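Local coordinates for fatty Acyl-Adenylate Ligase (Escherichia coli, PDB 3PBK), which belongs to the ANL clan of AMP-binding enzymes and holds 5'-o-[(s)-(dodecanoyloxy)(hydroxy)phosphoryl]adenosine in a ligand pocket, at residues L119-L123 and A144-N148; A129-D135 and E150-H156; V287-L292 and C321-V325. All blocks are in the same frame, centred on the assembly; numbering follows the deposited sequence.

Contact 1 of 3, residues L119-L123 and A144-N148; sequences LQGLL and ATHDN
This is helix packing within an alpha/beta unit: the later part of helix 112-126 lies against the C-terminal end of helix 138-144 and the loop that follows, and both helices cover the same face of a four-stranded parallel sheet. Residues 119-123 are regular alpha-helix, with Leu123 N bonded to Leu119 O at 3.1 Å. Leu119, Gln120 and Leu123 meet the other segment; CA of Gln120 lies 7.3 Å from CA of Thr145, and CA of Leu123 lies 8.5 Å from CA of Asn148. Along 144-148, Ala144 comes first, still helical, with its CB directed at the helix and 3.9 Å from CD2 of Leu119 (chi1 t, chi2 p). The end of Gln120 swings across the same residue, leaving OE1 of Gln120 3.0 Å from O of Ala144; both are acceptors as modelled, so no hydrogen bond results. Thr145 is the first residue to leave helical angles (-84/15). Its p rotamer lets OG1 bond back to Val141 O, while CG2 of Thr145 sits 4.4 Å from CD2 of Leu123. The chain then makes a type I beta turn through His146 (-40/-38) and Asp147 (-116/19), closed by Asn148 N to Thr145 O at 2.9 Å. Asn148, extended at -113/92 and in rotamer m, points its side chain back at the helix. No hydrogen bond crosses the interface, which rests on van der Waals packing. Asn148 ND2 ends 4.3 Å from Leu123 CD2 and 3.9 Å from Gln120 NE2.

Contact 2 of 3, residues A129-D135 and E150-H156; sequences AAIITGD and ELHVLSH
Ile131 is the apolar centre of this parallel strand pair, the two strands of a beta-alpha-beta unit whose helix is 138-144. In its t,t rotamer it sets CG2 3.6 Å from CD2 of Leu151 and 3.7 Å from CG2 of Val153. Val153 and Thr133, on that same face, are covered by helix 138-144. The other face carries Ala130, Ile132, His152 and Leu154; Ile132 CG1 lies 4.4 Å from Leu154 CB, and Ile132 CG2 makes a CH-pi contact 3.5 Å above the centroid of the His156 ring. Strands 130-133 and 152-155 run at 20°, their axes 4.7 Å apart at closest approach, paired in register from Ala130 with His152 to Thr133 with Ser155. The backbone ladder runs Ile131 N to His152 O (2.9 Å), Leu154 N to Ile131 O (2.9 Å), Thr133 N to Leu154 O (3.0 Å), and, weakly, His156 N to Thr133 O (2.9 Å). Beyond it, Ser155 N-caps helix 156-160, its OG bonded to Trp158 N. At the opposite end Ala129 O takes a weak bond from His152 N (3.3 Å) and a better one from the ring, His152 ND1 to Ala129 O at 3.1 Å.

Contact 3 of 3, residues V287-L292 and C321-V325; sequences VNEKDL and CFRQV
A capping box starts the short, weakly bonded helical turn 289-292, which packs on the end of helix 312-322: Asp291 N bonds Asn288 OD1 (3.1 Å), and Asn288 N reaches Asp291 OD2 weakly (3.4 Å). Two bumps from this side face the other segment. Leu292, m,t, is the larger and fills the hollow between Phe322, Gln324 and Val325: its CD2 lies 4.0 Å from Phe322 CE1, its CD1 3.5 Å from Gln324 OE1, and its CB 4.0 Å from Val325 CG1. Val287, extended at -82/152, is the second; its CG2 rests 3.9 Å from Phe322 CE1 and its CG1 3.7 Å from Cys321 SG. CE1 of Phe322 thus lies close to both bumps. The contact joins turn 289-292 to the end region of helix 312-322, and Phe322 carries the packing on to helices 260-267 and 277-285 through Leu262 and Gln284. Gln324, chi1 p, is held folded back on its own segment by NE2 bonding Cys321 O at 3.0 Å.

From the N terminus, helix 112-126 opens contact 1 and leads straight into strand 130-133, which opens contact 2. Helix 138-144 then ends at 144-148, closing contact 1 over a 20-residue loop, and strand 152-155 closes contact 2 soon after. Their segments alternate, so the two loops cross. They also touch, with Thr145 CG2 3.5 Å from Leu151 CD2, tying the helical layer to the edge of the four-stranded parallel sheet. Contact 3 follows in series: 321-325 closes the 28-residue loop opened at 287-292, bringing turn 289-292 and the end of helix 312-322 together after strand 302-305 of the larger mixed sheet. Its centre lies about 46 Å from that of contact 1, across the chain's centre.

Contact 1 of 3, residues L119-L123 and A144-N148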
loop_
_atom_site.group_PDB
_atom_site.type_symbol
_atom_site.label_atom_id
_atom_site.label_comp_id
_atom_site.label_asym_id
_atom_site.label_seq_id
_atom_site.Cartn_x
_atom_site.Cartn_y
_atom_site.Cartn_z
ATOM N N LEU A 119 17.623 -2.097 6.902
ATOM C CA LEU A 119 17.735 -0.847 7.649
ATOM C C LEU A 119 19.003 -0.057 7.333
ATOM O O LEU A 119 18.976 1.170 7.261
ATOM C CB LEU A 119 17.651 -1.105 9.153
ATOM C CG LEU A 119 18.034 0.085 10.039
ATOM C CD1 LEU A 119 17.142 1.292 9.781
ATOM C CD2 LEU A 119 18.000 -0.299 11.508
ATOM N N GLN A 120 20.116 -0.753 7.154
ATOM C CA GLN A 120 21.372 -0.061 6.915
ATOM C C GLN A 120 21.365 0.619 5.556
ATOM O O GLN A 120 21.987 1.669 5.375
ATOM C CB GLN A 120 22.558 -1.013 7.042
ATOM C CG GLN A 120 22.404 -1.987 8.177
ATOM C CD GLN A 120 23.544 -1.912 9.151
ATOM O OE1 GLN A 120 23.738 -2.816 9.969
ATOM N NE2 GLN A 120 24.305 -0.821 9.086
ATOM N N GLY A 121 20.657 0.019 4.607
ATOM C CA GLY A 121 20.556 0.586 3.274
ATOM C C GLY A 121 19.648 1.800 3.265
ATOM O O GLY A 121 19.875 2.768 2.532
ATOM N N LEU A 122 18.603 1.737 4.085
ATOM C CA LEU A 122 17.711 2.862 4.264
ATOM C C LEU A 122 18.524 4.059 4.747
ATOM O O LEU A 122 18.346 5.184 4.273
ATOM C CB LEU A 122 16.633 2.495 5.278
ATOM C CG LEU A 122 15.510 3.484 5.646
ATOM C CD1 LEU A 122 16.012 4.863 6.120
ATOM C CD2 LEU A 122 14.521 3.623 4.512
ATOM N N LEU A 123 19.429 3.802 5.688
ATOM C CA LEU A 123 20.260 4.844 6.284
ATOM C C LEU A 123 21.275 5.407 5.293
ATOM O O LEU A 123 21.536 6.610 5.268
ATOM C CB LEU A 123 20.974 4.308 7.524
ATOM C CG LEU A 123 20.191 4.386 8.833
ATOM C CD1 LEU A 123 18.704 4.485 8.566
ATOM C CD2 LEU A 123 20.505 3.197 9.718
ATOM N N ALA A 144 21.963 -2.557 15.245
ATOM C CA ALA A 144 22.026 -2.394 13.789
ATOM C C ALA A 144 22.673 -1.074 13.331
ATOM O O ALA A 144 23.311 -1.017 12.277
ATOM C CB ALA A 144 20.636 -2.549 13.188
ATOM N N THR A 145 22.503 -0.016 14.119
ATOM C CA THR A 145 23.134 1.263 13.827
ATOM C C THR A 145 24.547 1.253 14.382
ATOM O O THR A 145 25.193 2.289 14.521
ATOM C CB THR A 145 22.363 2.416 14.460
ATOM O OG1 THR A 145 22.376 2.281 15.885
ATOM C CG2 THR A 145 20.932 2.408 13.982
ATOM N N HIS A 146 25.007 0.053 14.710
ATOM C CA HIS A 146 26.346 -0.205 15.236
ATOM C C HIS A 146 27.439 0.631 14.550
ATOM O O HIS A 146 28.376 1.087 15.204
ATOM C CB HIS A 146 26.643 -1.711 15.092
ATOM C CG HIS A 146 27.612 -2.249 16.097
ATOM N ND1 HIS A 146 27.547 -1.934 17.438
ATOM C CD2 HIS A 146 28.652 -3.107 15.961
ATOM C CE1 HIS A 146 28.520 -2.557 18.081
ATOM N NE2 HIS A 146 29.204 -3.277 17.208
ATOM N N ASP A 147 27.310 0.834 13.240
ATOM C CA ASP A 147 28.349 1.513 12.467
ATOM C C ASP A 147 27.903 2.836 11.846
ATOM O O ASP A 147 28.523 3.333 10.899
ATOM C CB ASP A 147 28.905 0.583 11.392
ATOM C CG ASP A 147 29.508 -0.673 11.978
ATOM O OD1 ASP A 147 30.758 -0.762 12.025
ATOM O OD2 ASP A 147 28.737 -1.560 12.413
ATOM N N ASN A 148 26.817 3.390 12.380
ATOM C CA ASN A 148 26.427 4.764 12.090
ATOM C C ASN A 148 26.563 5.595 13.358
ATOM O O ASN A 148 25.631 5.667 14.164
ATOM C CB ASN A 148 24.990 4.843 11.558
ATOM C CG ASN A 148 24.855 4.289 10.158
ATOM O OD1 ASN A 148 24.865 5.039 9.179
ATOM N ND2 ASN A 148 24.739 2.965 10.052
#

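Contact 2 of 3, residues A129-D135 and E150-H156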
loop_
_atom_site.group_PDB
_atom_site.type_symbol
_atom_site.label_atom_id
_atom_site.label_comp_id
_atom_site.label_asym_id
_atom_site.label_seq_id
_atom_site.Cartn_x
_atom_site.Cartn_y
_atom_site.Cartn_z
ATOM N N ALA A 129 19.487 11.899 10.826
ATOM C CA ALA A 129 20.359 12.444 11.858
ATOM C C ALA A 129 19.929 11.940 13.226
ATOM O O ALA A 129 20.606 12.165 14.232
ATOM C CB ALA A 129 20.332 13.948 11.822
ATOM N N ALA A 130 18.788 11.262 13.246
ATOM C CA ALA A 130 18.220 10.712 14.469
ATOM C C ALA A 130 17.150 9.668 14.122
ATOM O O ALA A 130 16.611 9.652 13.020
ATOM C CB ALA A 130 17.630 11.824 15.321
ATOM N N ILE A 131 16.847 8.784 15.057
ATOM C CA ILE A 131 15.819 7.793 14.817
ATOM C C ILE A 131 15.082 7.515 16.111
ATOM O O ILE A 131 15.695 7.176 17.119
ATOM C CB ILE A 131 16.400 6.487 14.213
ATOM C CG1 ILE A 131 15.368 5.361 14.269
ATOM C CG2 ILE A 131 17.673 6.066 14.919
ATOM C CD1 ILE A 131 15.779 4.146 13.483
ATOM N N ILE A 132 13.767 7.683 16.084
ATOM C CA ILE A 132 12.953 7.478 17.266
ATOM C C ILE A 132 12.264 6.135 17.174
ATOM O O ILE A 132 11.638 5.838 16.167
ATOM C CB ILE A 132 11.908 8.572 17.381
ATOM C CG1 ILE A 132 12.603 9.921 17.507
ATOM C CG2 ILE A 132 10.994 8.321 18.556
ATOM C CD1 ILE A 132 11.660 11.073 17.558
ATOM N N THR A 133 12.391 5.322 18.219
ATOM C CA THR A 133 11.789 3.992 18.249
ATOM C C THR A 133 11.147 3.695 19.592
ATOM O O THR A 133 11.431 4.351 20.589
ATOM C CB THR A 133 12.834 2.898 18.011
ATOM O OG1 THR A 133 12.185 1.628 17.935
ATOM C CG2 THR A 133 13.820 2.860 19.159
ATOM N N GLY A 134 10.287 2.686 19.613
ATOM C CA GLY A 134 9.725 2.194 20.855
ATOM C C GLY A 134 10.678 1.227 21.531
ATOM O O GLY A 134 11.558 0.651 20.885
ATOM N N ASP A 135 10.502 1.044 22.834
ATOM C CA ASP A 135 11.413 0.216 23.617
ATOM C C ASP A 135 11.623 -1.181 23.017
ATOM O O ASP A 135 12.751 -1.679 22.980
ATOM C CB ASP A 135 10.935 0.119 25.069
ATOM C CG ASP A 135 11.146 1.413 25.843
ATOM O OD1 ASP A 135 12.250 2.007 25.755
ATOM O OD2 ASP A 135 10.207 1.834 26.553
ATOM N N GLU A 150 27.059 8.883 13.572
ATOM C CA GLU A 150 26.389 10.166 13.388
ATOM C C GLU A 150 24.876 10.084 13.577
ATOM O O GLU A 150 24.147 11.005 13.209
ATOM C CB GLU A 150 26.700 10.733 11.994
ATOM C CG GLU A 150 25.948 10.046 10.860
ATOM C CD GLU A 150 26.038 8.530 10.947
ATOM O OE1 GLU A 150 24.980 7.874 11.124
ATOM O OE2 GLU A 150 27.171 7.996 10.854
ATOM N N LEU A 151 24.402 8.988 14.153
ATOM C CA LEU A 151 22.972 8.801 14.325
ATOM C C LEU A 151 22.589 8.799 15.796
ATOM O O LEU A 151 23.045 7.950 16.549
ATOM C CB LEU A 151 22.531 7.495 13.659
ATOM C CG LEU A 151 21.036 7.166 13.710
ATOM C CD1 LEU A 151 20.219 8.274 13.066
ATOM C CD2 LEU A 151 20.739 5.814 13.067
ATOM N N HIS A 152 21.770 9.762 16.207
ATOM C CA HIS A 152 21.140 9.705 17.521
ATOM C C HIS A 152 20.107 8.585 17.480
ATOM O O HIS A 152 19.332 8.484 16.526
ATOM C CB HIS A 152 20.382 10.994 17.850
ATOM C CG HIS A 152 21.246 12.200 18.040
ATOM N ND1 HIS A 152 21.647 13.003 16.987
ATOM C CD2 HIS A 152 21.740 12.776 19.161
ATOM C CE1 HIS A 152 22.371 14.006 17.455
ATOM N NE2 HIS A 152 22.444 13.892 18.768
ATOM N N VAL A 153 20.081 7.759 18.519
ATOM C CA VAL A 153 19.035 6.766 18.677
ATOM C C VAL A 153 18.238 7.092 19.927
ATOM O O VAL A 153 18.746 7.018 21.040
ATOM C CB VAL A 153 19.624 5.360 18.789
ATOM C CG1 VAL A 153 18.599 4.391 19.371
ATOM C CG2 VAL A 153 20.138 4.892 17.425
ATOM N N LEU A 154 16.988 7.473 19.742
ATOM C CA LEU A 154 16.160 7.870 20.868
ATOM C C LEU A 154 15.000 6.910 21.056
ATOM O O LEU A 154 14.276 6.619 20.104
ATOM C CB LEU A 154 15.604 9.274 20.645
ATOM C CG LEU A 154 16.603 10.432 20.689
ATOM C CD1 LEU A 154 17.732 10.259 19.681
ATOM C CD2 LEU A 154 15.871 11.734 20.450
ATOM N N SER A 155 14.811 6.409 22.273
ATOM C CA SER A 155 13.559 5.741 22.578
ATOM C C SER A 155 12.502 6.837 22.602
ATOM O O SER A 155 12.832 8.024 22.643
ATOM C CB SER A 155 13.632 5.001 23.916
ATOM O OG SER A 155 13.510 5.887 25.014
ATOM N N HIS A 156 11.234 6.465 22.550
ATOM C CA HIS A 156 10.198 7.484 22.611
ATOM C C HIS A 156 10.247 8.187 23.956
ATOM O O HIS A 156 9.964 9.378 24.051
ATOM C CB HIS A 156 8.815 6.891 22.360
ATOM C CG HIS A 156 8.398 6.924 20.924
ATOM N ND1 HIS A 156 8.688 5.908 20.039
ATOM C CD2 HIS A 156 7.713 7.854 20.218
ATOM C CE1 HIS A 156 8.198 6.208 18.852
ATOM N NE2 HIS A 156 7.599 7.382 18.932
#

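Contact 3 of 3, residues V287-L292 and C321-V325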
loop_
_atom_site.group_PDB
_atom_site.type_symbol
_atom_site.label_atom_id
_atom_site.label_comp_id
_atom_site.label_asym_id
_atom_site.label_seq_id
_atom_site.Cartn_x
_atom_site.Cartn_y
_atom_site.Cartn_z
ATOM N N VAL A 287 -14.624 -16.354 8.443
ATOM C CA VAL A 287 -15.786 -15.905 9.202
ATOM C C VAL A 287 -16.490 -17.094 9.819
ATOM O O VAL A 287 -16.434 -18.202 9.287
ATOM C CB VAL A 287 -16.800 -15.161 8.307
ATOM C CG1 VAL A 287 -17.428 -16.123 7.309
ATOM C CG2 VAL A 287 -17.874 -14.502 9.150
ATOM N N ASN A 288 -17.151 -16.859 10.947
ATOM C CA ASN A 288 -18.025 -17.862 11.536
ATOM C C ASN A 288 -19.237 -17.228 12.206
ATOM O O ASN A 288 -19.210 -16.058 12.566
ATOM C CB ASN A 288 -17.254 -18.766 12.500
ATOM C CG ASN A 288 -16.756 -18.030 13.731
ATOM O OD1 ASN A 288 -17.473 -17.221 14.326
ATOM N ND2 ASN A 288 -15.524 -18.324 14.132
ATOM N N GLU A 289 -20.299 -18.011 12.364
ATOM C CA GLU A 289 -21.576 -17.503 12.858
ATOM C C GLU A 289 -21.457 -16.699 14.149
ATOM O O GLU A 289 -22.118 -15.665 14.311
ATOM C CB GLU A 289 -22.570 -18.651 13.037
ATOM C CG GLU A 289 -23.211 -19.120 11.728
ATOM C CD GLU A 289 -24.129 -18.063 11.100
ATOM O OE1 GLU A 289 -24.565 -17.135 11.830
ATOM O OE2 GLU A 289 -24.415 -18.166 9.877
ATOM N N LYS A 290 -20.618 -17.178 15.065
ATOM C CA LYS A 290 -20.388 -16.475 16.315
ATOM C C LYS A 290 -20.057 -15.023 16.010
ATOM O O LYS A 290 -20.476 -14.116 16.731
ATOM C CB LYS A 290 -19.240 -17.104 17.115
ATOM C CG LYS A 290 -19.158 -16.562 18.552
ATOM C CD LYS A 290 -17.796 -15.918 18.868
ATOM C CE LYS A 290 -17.902 -14.875 19.998
ATOM N NZ LYS A 290 -16.643 -14.074 20.164
ATOM N N ASP A 291 -19.306 -14.821 14.928
ATOM C CA ASP A 291 -18.849 -13.498 14.501
ATOM C C ASP A 291 -19.980 -12.627 13.943
ATOM O O ASP A 291 -20.052 -11.432 14.235
ATOM C CB ASP A 291 -17.746 -13.639 13.443
ATOM C CG ASP A 291 -16.427 -14.156 14.018
ATOM O OD1 ASP A 291 -16.119 -13.843 15.193
ATOM O OD2 ASP A 291 -15.694 -14.863 13.280
ATOM N N LEU A 292 -20.855 -13.231 13.141
ATOM C CA LEU A 292 -21.955 -12.508 12.509
ATOM C C LEU A 292 -22.990 -12.011 13.512
ATOM O O LEU A 292 -23.898 -11.252 13.155
ATOM C CB LEU A 292 -22.649 -13.392 11.474
ATOM C CG LEU A 292 -21.769 -14.023 10.399
ATOM C CD1 LEU A 292 -22.634 -14.803 9.446
ATOM C CD2 LEU A 292 -21.003 -12.963 9.649
ATOM N N CYS A 321 -21.144 -13.049 1.233
ATOM C CA CYS A 321 -20.963 -13.550 2.578
ATOM C C CYS A 321 -21.599 -12.623 3.617
ATOM O O CYS A 321 -22.163 -13.079 4.609
ATOM C CB CYS A 321 -19.477 -13.735 2.864
ATOM S SG CYS A 321 -19.129 -14.417 4.488
ATOM N N PHE A 322 -21.526 -11.321 3.385
ATOM C CA PHE A 322 -21.983 -10.377 4.389
ATOM C C PHE A 322 -23.226 -9.581 4.003
ATOM O O PHE A 322 -23.531 -8.548 4.609
ATOM C CB PHE A 322 -20.845 -9.450 4.781
ATOM C CG PHE A 322 -19.646 -10.173 5.278
ATOM C CD1 PHE A 322 -19.564 -10.558 6.601
ATOM C CD2 PHE A 322 -18.609 -10.481 4.426
ATOM C CE1 PHE A 322 -18.465 -11.227 7.068
ATOM C CE2 PHE A 322 -17.503 -11.153 4.885
ATOM C CZ PHE A 322 -17.428 -11.527 6.210
ATOM N N ARG A 323 -23.955 -10.059 3.008
ATOM C CA ARG A 323 -25.258 -9.485 2.774
ATOM C C ARG A 323 -26.068 -9.661 4.055
ATOM O O ARG A 323 -26.715 -8.726 4.510
ATOM C CB ARG A 323 -25.962 -10.135 1.581
ATOM C CG ARG A 323 -27.391 -9.633 1.389
ATOM C CD ARG A 323 -28.085 -10.241 0.173
ATOM N NE ARG A 323 -27.683 -9.588 -1.067
ATOM C CZ ARG A 323 -26.809 -10.105 -1.926
ATOM N NH1 ARG A 323 -26.260 -11.290 -1.677
ATOM N NH2 ARG A 323 -26.484 -9.440 -3.033
ATOM N N GLN A 324 -26.001 -10.849 4.653
ATOM C CA GLN A 324 -26.811 -11.170 5.837
ATOM C C GLN A 324 -26.649 -10.219 7.043
ATOM O O GLN A 324 -27.543 -10.122 7.886
ATOM C CB GLN A 324 -26.593 -12.623 6.269
ATOM C CG GLN A 324 -25.140 -12.978 6.533
ATOM C CD GLN A 324 -24.925 -14.472 6.748
ATOM O OE1 GLN A 324 -25.577 -15.090 7.592
ATOM N NE2 GLN A 324 -24.002 -15.056 5.986
ATOM N N VAL A 325 -25.522 -9.519 7.123
ATOM C CA VAL A 325 -25.327 -8.523 8.170
ATOM C C VAL A 325 -25.348 -7.116 7.591
ATOM O O VAL A 325 -24.771 -6.193 8.154
ATOM C CB VAL A 325 -24.003 -8.734 8.914
ATOM C CG1 VAL A 325 -24.045 -10.034 9.699
ATOM C CG2 VAL A 325 -22.840 -8.712 7.933
#